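Local coordinates for protein formiminotetrahydrofolate cyclodeaminase (Thermotoga maritima, PDB 1O5H) that probably catalyses the cyclisation of 5-formiminotetrahydrofolate to 5,10-methenyltetrahydrofolate with release of ammonia, at residues Q111-K115 with E174-F180. Numbering follows the deposited sequence.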
# COMPACT_ATOMS: atom_id res chain seq x y z
N GLN A 111 -18.52 -23.74 7.67
CA GLN A 111 -18.68 -23.51 6.25
C GLN A 111 -19.32 -22.16 5.97
O GLN A 111 -18.88 -21.41 5.09
CB GLN A 111 -19.50 -24.63 5.62
CG GLN A 111 -18.64 -25.77 5.14
CD GLN A 111 -17.80 -25.36 3.97
OE1 GLN A 111 -18.32 -24.90 2.94
NE2 GLN A 111 -16.49 -25.52 4.11
N ASN A 112 -20.34 -21.83 6.75
CA ASN A 112 -21.00 -20.55 6.59
C ASN A 112 -20.11 -19.37 7.01
O ASN A 112 -20.14 -18.30 6.38
CB ASN A 112 -22.30 -20.56 7.37
CG ASN A 112 -22.68 -19.19 7.87
OD1 ASN A 112 -23.22 -18.38 7.12
ND2 ASN A 112 -22.40 -18.93 9.15
N ALA A 113 -19.31 -19.55 8.05
CA ALA A 113 -18.43 -18.49 8.53
C ALA A 113 -17.37 -18.26 7.48
O ALA A 113 -17.08 -17.12 7.11
CB ALA A 113 -17.79 -18.88 9.82
N LEU A 114 -16.81 -19.37 6.99
CA LEU A 114 -15.84 -19.32 5.91
C LEU A 114 -16.34 -18.50 4.71
O LEU A 114 -15.58 -17.73 4.14
CB LEU A 114 -15.45 -20.73 5.51
CG LEU A 114 -14.50 -21.49 6.42
CD1 LEU A 114 -14.64 -22.97 6.10
CD2 LEU A 114 -13.06 -21.02 6.22
N LYS A 115 -17.63 -18.64 4.37
CA LYS A 115 -18.22 -17.90 3.26
C LYS A 115 -18.22 -16.42 3.53
O LYS A 115 -17.78 -15.62 2.70
CB LYS A 115 -19.65 -18.35 2.96
CG LYS A 115 -19.75 -19.65 2.16
CD LYS A 115 -21.20 -20.08 1.97
CE LYS A 115 -21.33 -21.57 1.71
NZ LYS A 115 -22.49 -21.77 0.81
N GLU A 174 -10.94 -23.55 1.65
CA GLU A 174 -11.57 -24.25 2.77
C GLU A 174 -13.07 -24.55 2.62
O GLU A 174 -13.64 -25.32 3.39
CB GLU A 174 -11.33 -23.46 4.05
CG GLU A 174 -9.85 -23.25 4.37
CD GLU A 174 -9.04 -24.55 4.39
OE1 GLU A 174 -9.61 -25.62 4.74
OE2 GLU A 174 -7.83 -24.50 4.04
N ILE A 175 -13.71 -23.92 1.64
CA ILE A 175 -15.17 -24.00 1.45
C ILE A 175 -15.53 -25.15 0.51
O ILE A 175 -15.04 -25.24 -0.63
CB ILE A 175 -15.72 -22.63 0.96
CG1 ILE A 175 -15.63 -21.60 2.10
CG2 ILE A 175 -17.17 -22.71 0.47
CD1 ILE A 175 -15.81 -20.18 1.68
N SER A 176 -16.39 -26.04 1.01
CA SER A 176 -16.70 -27.28 0.31
C SER A 176 -17.79 -27.11 -0.73
O SER A 176 -17.85 -27.86 -1.69
CB SER A 176 -17.05 -28.40 1.30
OG SER A 176 -18.13 -28.02 2.13
N ASP A 177 -18.64 -26.10 -0.54
CA ASP A 177 -19.69 -25.77 -1.50
C ASP A 177 -19.08 -25.38 -2.85
O ASP A 177 -18.63 -24.25 -3.03
CB ASP A 177 -20.51 -24.61 -0.93
CG ASP A 177 -21.55 -24.07 -1.91
OD1 ASP A 177 -21.49 -24.34 -3.14
OD2 ASP A 177 -22.46 -23.33 -1.51
N GLU A 178 -19.06 -26.31 -3.81
CA GLU A 178 -18.42 -26.03 -5.10
C GLU A 178 -18.98 -24.79 -5.81
O GLU A 178 -18.19 -23.94 -6.23
CB GLU A 178 -18.44 -27.24 -6.05
CG GLU A 178 -17.20 -27.32 -6.95
CD GLU A 178 -17.49 -27.74 -8.39
OE1 GLU A 178 -17.99 -28.87 -8.60
OE2 GLU A 178 -17.22 -26.92 -9.33
N THR A 179 -20.31 -24.67 -5.93
CA THR A 179 -20.87 -23.56 -6.71
C THR A 179 -20.46 -22.22 -6.12
O THR A 179 -19.99 -21.34 -6.85
CB THR A 179 -22.39 -23.63 -6.92
OG1 THR A 179 -23.04 -23.09 -5.77
CG2 THR A 179 -22.94 -25.11 -7.06
N PHE A 180 -20.56 -22.05 -4.80
CA PHE A 180 -20.07 -20.82 -4.15
C PHE A 180 -18.63 -20.47 -4.55
O PHE A 180 -18.34 -19.30 -4.83
CB PHE A 180 -20.14 -20.93 -2.64
CG PHE A 180 -19.77 -19.65 -1.90
CD1 PHE A 180 -18.43 -19.37 -1.58
CD2 PHE A 180 -20.76 -18.75 -1.50
CE1 PHE A 180 -18.09 -18.19 -0.87
CE2 PHE A 180 -20.43 -17.55 -0.80
CZ PHE A 180 -19.09 -17.28 -0.48
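Q111 and I175 bring the backbones within 6.0 Å, CA to CA, where helix 107-141 passes the turn that links helix 147-172 to helix 178-206. The carboxamide of Q111 reads the backbone of that turn with both of its ends. Its OE1 accepts from S176 N at 3.0 Å, the donor tilted 34° from the amide plane and coming in from the side, while its NE2 gives a weak bond to E174 O. A bend at chi2 (-68°) brings the amide back to the turn. One helical turn on, L114 meets I175 through apolar branches, CB against CG1 at 3.5 Å, and the CD1 methyl of I175 rests on the L114 carbonyl; the methyls of L114 also touch E174 CB. K115 does two jobs. Its aliphatic chain lies over one face of the F180 ring, a CH-pi contact with CG 3.6 Å from the ring centroid, and its end carries on to D177, where NZ forms a salt bridge with OD2 at 2.8 Å, on the anti side of the carboxylate. The other oxygen of D177, OD1, accepts from F180 N in a nearly straight bond (170°), so one carboxylate both pairs with the lysine and caps its own helix. This is a side-chain N-cap at the start of helix 178-206, tied with its interhelical turn to a neighbouring helix of this all-helical cyclodeaminase fold.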